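Local coordinates for extracellular solute-binding protein family 1 (Kribbella flavida, PDB 5IXP), which probably captures a solute outside the cell, its identity not established, and delivers it to an ABC transporter for uptake, at residues G52-D57 and P278-Q283; W223-T229 and N248-F252. One frame throughout, in Å; residues are numbered along the deposited sequence.

Interaction 1: G52-D57 and P278-Q283; sequences GSGMAD and PTQSTQ
Gln-280 reaches across to the backbone of Met-55 and shows how one side-chain amide can join two loops that form no strand pair. Its OE1 accepts the Met-55 N-H at an N to OE1 distance of 3.1 Å, fairly straight (156°) but with the donor tilted 27° from the carbonyl plane. Extended beyond CG, the side chain lies against Gly-52 and offers NE2 to Asn-48 O. Water 1 adds a second link, donating to Gln-280 OE1 and Met-55 O.

The other polar group centres on the buried carboxylate of Asp-57. Its OD1 receives the Ser-281 hydroxyl on the anti lone pair, with OG and OD1 2.7 Å apart, and also a proton of water 2, whose oxygen in turn accepts from Thr-282 N. Ser-281 OG meanwhile accepts from Gln-283 N at 3.1 Å, closing an ST turn. With Thr-5 N on OD2, three donors grip this carboxylate, which would favour its ionised form.

Across the two segments, apolar packing pairs the selenomethionine Met-55 with Pro-278. A bend at chi3 (88°) carries the end of Met-55 across the proline ring at a slant, SE 3.6 Å from Pro-278 CB and CE 3.7 Å from its CG. Farther round the ring, CD sits 3.4 Å from Asp-57 O.

Met-55 also packs on Leu-45 and Leu-49 of helix 38-51, and Ala-56 on strand 2-8. The loops thus meet where strand 58-62 begins and its antiparallel partner 269-276 has ended, just before helix 284-294, whose N-cap is Gln-283.

Interaction 2: W223-T229 and N248-F252; sequences WTKAFRT and NAGTF
Asn-248 is received by three side chains of 223-229, a case of a polar residue packed largely through its carbon atoms and the flat of its amide. CB rests on Phe-227, 3.6 Å from CD2, and a chi1 of -71° carries the amide past the ring, tilted against it, toward Trp-223. There ND2 comes within 3.7 Å of CZ3, the amide standing at 90° to the indole plane, while the Thr-224 methyl CG2 lies over the flat of the amide.

The two aromatic residues prepare this surface. Trp-223 presents one indole face to Phe-227, whose CE2 lies 3.4 Å above that plane toward the rim. Asp-165 holds the indole NE1, and Phe-232 meets the Phe-227 ring edge-to-face.

Farther along, Phe-252 carries its ring back over the 223-229 backbone, and Arg-228 O sits 3.4 Å above the ring, over its centre. The bend at chi2 brings Arg-228 CD to 3.2 Å from Asn-248 O, and the one at chi3 turns the guanidinium so that Lys-225 CA lies over its face.

No direct hydrogen bond crosses between the segments; water does that work. Water 3 donates to both Thr-224 O and Asn-248 O, and water 4 lies between Asn-248 ND2 and Thr-224 OG1, a hydroxyl also bonded to Ser-220 O.

Helices 221-226 and 241-249 thus meet near their C-terminal ends, with strand 232-238 between them in sequence, an arrangement consistent with the alpha/beta architecture of periplasmic binding proteins, in which helices pack about a central sheet.

In the fold
Both contacts are partly buried, and neither is a deep core: they lie on opposite sides of the chain's centre, their own centres 44 Å apart and nearest atoms about 30 Å apart. Interaction 1 joins loops at the ends of strands 58-62 and 269-276, whereas interaction 2 joins the ends of two helices that precede and follow strand 232-238 in the chain. They share no helix or strand, but the long strand 108-121 pairs with both 269-276 and 232-238, and the disulfide from Cys-119 to Cys-237 ties it to the latter. Chemistry follows location: water bridges both, but direct side-chain hydrogen bonds cross only between the loops, while the helix ends rely on aromatic and apolar packing.

Interaction 1: G52-D57 and P278-Q283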
loop_
_atom_site.group_PDB
_atom_site.type_symbol
_atom_site.label_atom_id
_atom_site.label_comp_id
_atom_site.label_asym_id
_atom_site.label_seq_id
_atom_site.Cartn_x
_atom_site.Cartn_y
_atom_site.Cartn_z
ATOM N N GLY A 52 -25.255 13.659 -5.458
ATOM C CA GLY A 52 -25.174 14.956 -4.820
ATOM C C GLY A 52 -25.679 15.003 -3.392
ATOM O O GLY A 52 -25.845 16.102 -2.851
ATOM N N SER A 53 -25.923 13.855 -2.757
ATOM C CA SER A 53 -26.445 13.849 -1.395
ATOM C C SER A 53 -25.892 12.660 -0.616
ATOM O O SER A 53 -25.517 11.633 -1.191
ATOM C CB SER A 53 -27.976 13.801 -1.386
ATOM O OG SER A 53 -28.417 12.577 -1.928
ATOM N N GLY A 54 -25.844 12.814 0.705
ATOM C CA GLY A 54 -25.522 11.720 1.594
ATOM C C GLY A 54 -24.068 11.607 2.003
ATOM O O GLY A 54 -23.763 10.828 2.918
HETATM N N MSE A 55 -23.162 12.343 1.366
HETATM C CA MSE A 55 -21.744 12.241 1.724
HETATM C C MSE A 55 -21.448 12.815 3.096
HETATM O O MSE A 55 -22.086 13.773 3.547
HETATM C CB MSE A 55 -20.864 12.937 0.691
HETATM C CG MSE A 55 -21.000 12.317 -0.687
HETATM SE SE MSE A 55 -19.682 12.981 -1.948
HETATM C CE MSE A 55 -18.271 11.713 -1.579
ATOM N N ALA A 56 -20.460 12.212 3.748
ATOM C CA ALA A 56 -19.936 12.771 4.979
ATOM C C ALA A 56 -19.149 14.043 4.668
ATOM O O ALA A 56 -18.739 14.291 3.529
ATOM C CB ALA A 56 -19.051 11.750 5.697
ATOM N N ASP A 57 -18.962 14.872 5.698
ATOM C CA ASP A 57 -18.140 16.068 5.524
ATOM C C ASP A 57 -16.685 15.710 5.284
ATOM O O ASP A 57 -15.989 16.415 4.541
ATOM C CB ASP A 57 -18.255 16.974 6.745
ATOM C CG ASP A 57 -19.670 17.442 6.971
ATOM O OD1 ASP A 57 -20.129 18.313 6.205
ATOM O OD2 ASP A 57 -20.318 16.924 7.907
ATOM N N PRO A 278 -15.629 16.420 0.431
ATOM C CA PRO A 278 -16.451 16.650 -0.768
ATOM C C PRO A 278 -16.997 18.068 -0.806
ATOM O O PRO A 278 -17.224 18.700 0.234
ATOM C CB PRO A 278 -17.594 15.635 -0.620
ATOM C CG PRO A 278 -17.118 14.637 0.347
ATOM C CD PRO A 278 -16.181 15.366 1.291
ATOM N N THR A 279 -17.233 18.570 -2.025
ATOM C CA THR A 279 -17.894 19.868 -2.130
ATOM C C THR A 279 -19.327 19.823 -1.614
ATOM O O THR A 279 -19.918 20.881 -1.373
ATOM C CB THR A 279 -17.880 20.390 -3.572
ATOM O OG1 THR A 279 -18.480 19.428 -4.450
ATOM C CG2 THR A 279 -16.449 20.702 -4.024
ATOM N N GLN A 280 -19.892 18.624 -1.435
ATOM C CA GLN A 280 -21.203 18.496 -0.809
ATOM C C GLN A 280 -21.221 19.074 0.597
ATOM O O GLN A 280 -22.282 19.463 1.091
ATOM C CB GLN A 280 -21.612 17.029 -0.733
ATOM C CG GLN A 280 -22.384 16.529 -1.893
ATOM C CD GLN A 280 -22.820 15.103 -1.689
ATOM O OE1 GLN A 280 -23.342 14.740 -0.622
ATOM N NE2 GLN A 280 -22.605 14.273 -2.703
ATOM N N SER A 281 -20.074 19.109 1.267
ATOM C CA SER A 281 -20.056 19.565 2.648
ATOM C C SER A 281 -20.485 21.021 2.740
ATOM O O SER A 281 -20.005 21.874 1.984
ATOM C CB SER A 281 -18.668 19.393 3.260
ATOM O OG SER A 281 -18.648 19.941 4.575
ATOM N N THR A 282 -21.391 21.303 3.673
ATOM C CA THR A 282 -21.775 22.679 3.960
ATOM C C THR A 282 -20.828 23.357 4.940
ATOM O O THR A 282 -21.015 24.541 5.237
ATOM C CB THR A 282 -23.199 22.736 4.519
ATOM O OG1 THR A 282 -23.242 22.049 5.775
ATOM C CG2 THR A 282 -24.191 22.097 3.545
ATOM N N GLN A 283 -19.825 22.642 5.452
ATOM C CA GLN A 283 -18.835 23.208 6.372
ATOM C C GLN A 283 -17.421 22.888 5.896
ATOM O O GLN A 283 -16.638 22.272 6.623
ATOM C CB GLN A 283 -19.045 22.665 7.787
ATOM C CG GLN A 283 -20.417 22.885 8.380
ATOM C CD GLN A 283 -20.505 24.173 9.154
ATOM O OE1 GLN A 283 -19.597 25.007 9.107
ATOM N NE2 GLN A 283 -21.602 24.349 9.872
HETATM O O HOH W 1 -23.954 15.812 1.816
HETATM O O HOH W 2 -22.506 19.038 5.343
#

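Interaction 2: W223-T229 and N248-F252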
loop_
_atom_site.group_PDB
_atom_site.type_symbol
_atom_site.label_atom_id
_atom_site.label_comp_id
_atom_site.label_asym_id
_atom_site.label_seq_id
_atom_site.Cartn_x
_atom_site.Cartn_y
_atom_site.Cartn_z
ATOM N N TRP A 223 -3.533 -19.627 0.780
ATOM C CA TRP A 223 -2.468 -18.711 1.179
ATOM C C TRP A 223 -2.366 -18.620 2.698
ATOM O O TRP A 223 -1.279 -18.748 3.270
ATOM C CB TRP A 223 -2.746 -17.345 0.556
ATOM C CG TRP A 223 -1.776 -16.247 0.817
ATOM C CD1 TRP A 223 -0.613 -15.985 0.134
ATOM C CD2 TRP A 223 -1.919 -15.201 1.784
ATOM N NE1 TRP A 223 -0.013 -14.853 0.641
ATOM C CE2 TRP A 223 -0.794 -14.354 1.654
ATOM C CE3 TRP A 223 -2.879 -14.909 2.759
ATOM C CZ2 TRP A 223 -0.611 -13.232 2.455
ATOM C CZ3 TRP A 223 -2.699 -13.789 3.555
ATOM C CH2 TRP A 223 -1.570 -12.967 3.403
ATOM N N THR A 224 -3.499 -18.409 3.366
ATOM C CA THR A 224 -3.509 -18.316 4.824
ATOM C C THR A 224 -2.916 -19.568 5.461
ATOM O O THR A 224 -2.032 -19.481 6.322
ATOM C CB THR A 224 -4.938 -18.086 5.315
ATOM O OG1 THR A 224 -5.446 -16.898 4.711
ATOM C CG2 THR A 224 -4.975 -17.929 6.822
ATOM N N LYS A 225 -3.389 -20.748 5.046
ATOM C CA LYS A 225 -2.886 -21.986 5.633
ATOM C C LYS A 225 -1.402 -22.182 5.347
ATOM O O LYS A 225 -0.688 -22.784 6.155
ATOM C CB LYS A 225 -3.678 -23.185 5.110
ATOM C CG LYS A 225 -5.190 -23.116 5.366
ATOM C CD LYS A 225 -5.531 -22.316 6.621
ATOM C CE LYS A 225 -6.904 -21.650 6.503
ATOM N NZ LYS A 225 -7.513 -21.367 7.841
ATOM N N ALA A 226 -0.913 -21.666 4.219
ATOM C CA ALA A 226 0.471 -21.920 3.836
ATOM C C ALA A 226 1.474 -21.269 4.780
ATOM O O ALA A 226 2.657 -21.640 4.760
ATOM C CB ALA A 226 0.709 -21.445 2.410
ATOM N N PHE A 227 1.037 -20.320 5.616
ATOM C CA PHE A 227 1.956 -19.751 6.595
ATOM C C PHE A 227 2.378 -20.753 7.659
ATOM O O PHE A 227 3.351 -20.496 8.377
ATOM C CB PHE A 227 1.341 -18.510 7.250
ATOM C CG PHE A 227 1.403 -17.280 6.381
ATOM C CD1 PHE A 227 2.535 -16.470 6.387
ATOM C CD2 PHE A 227 0.341 -16.945 5.540
ATOM C CE1 PHE A 227 2.606 -15.335 5.575
ATOM C CE2 PHE A 227 0.399 -15.806 4.726
ATOM C CZ PHE A 227 1.534 -15.000 4.747
ATOM N N ARG A 228 1.684 -21.888 7.773
ATOM C CA ARG A 228 2.065 -22.941 8.702
ATOM C C ARG A 228 2.861 -24.048 8.020
ATOM O O ARG A 228 2.893 -25.177 8.515
ATOM C CB ARG A 228 0.824 -23.511 9.393
ATOM C CG ARG A 228 0.285 -22.633 10.529
ATOM C CD ARG A 228 -1.146 -22.190 10.280
ATOM N NE ARG A 228 -1.975 -23.247 9.704
ATOM C CZ ARG A 228 -3.307 -23.206 9.616
ATOM N NH1 ARG A 228 -3.980 -22.143 10.045
ATOM N NH2 ARG A 228 -3.973 -24.223 9.073
ATOM N N THR A 229 3.491 -23.741 6.887
ATOM C CA THR A 229 4.271 -24.687 6.100
ATOM C C THR A 229 5.549 -23.992 5.639
ATOM O O THR A 229 5.762 -22.800 5.894
ATOM C CB THR A 229 3.510 -25.178 4.862
ATOM O OG1 THR A 229 3.481 -24.122 3.888
ATOM C CG2 THR A 229 2.076 -25.589 5.210
ATOM N N ASN A 248 -1.174 -15.521 11.008
ATOM C CA ASN A 248 -1.360 -16.701 10.165
ATOM C C ASN A 248 -0.346 -17.791 10.495
ATOM O O ASN A 248 -0.691 -18.983 10.528
ATOM C CB ASN A 248 -1.255 -16.308 8.691
ATOM C CG ASN A 248 -2.439 -15.487 8.218
ATOM O OD1 ASN A 248 -3.423 -15.319 8.938
ATOM N ND2 ASN A 248 -2.351 -14.971 6.994
ATOM N N ALA A 249 0.913 -17.414 10.730
ATOM C CA ALA A 249 1.926 -18.419 11.025
ATOM C C ALA A 249 1.808 -18.947 12.449
ATOM O O ALA A 249 2.128 -20.116 12.701
ATOM C CB ALA A 249 3.323 -17.846 10.787
ATOM N N GLY A 250 1.355 -18.113 13.382
ATOM C CA GLY A 250 1.134 -18.554 14.749
ATOM C C GLY A 250 2.385 -19.128 15.387
ATOM O O GLY A 250 3.516 -18.714 15.103
ATOM N N THR A 251 2.177 -20.115 16.268
ATOM C CA THR A 251 3.302 -20.709 16.981
ATOM C C THR A 251 4.244 -21.448 16.035
ATOM O O THR A 251 5.446 -21.541 16.313
ATOM C CB THR A 251 2.804 -21.643 18.089
ATOM O OG1 THR A 251 2.113 -22.756 17.515
ATOM C CG2 THR A 251 1.852 -20.905 19.010
ATOM N N PHE A 252 3.732 -21.963 14.912
ATOM C CA PHE A 252 4.616 -22.548 13.908
ATOM C C PHE A 252 5.684 -21.554 13.479
ATOM O O PHE A 252 6.848 -21.922 13.295
ATOM C CB PHE A 252 3.812 -23.023 12.694
ATOM C CG PHE A 252 4.664 -23.416 11.507
ATOM C CD1 PHE A 252 5.122 -24.719 11.365
ATOM C CD2 PHE A 252 4.996 -22.482 10.523
ATOM C CE1 PHE A 252 5.901 -25.082 10.270
ATOM C CE2 PHE A 252 5.778 -22.839 9.429
ATOM C CZ PHE A 252 6.229 -24.137 9.301
HETATM O O HOH W 3 -2.887 -20.042 8.950
HETATM O O HOH W 4 -5.249 -14.054 5.933
#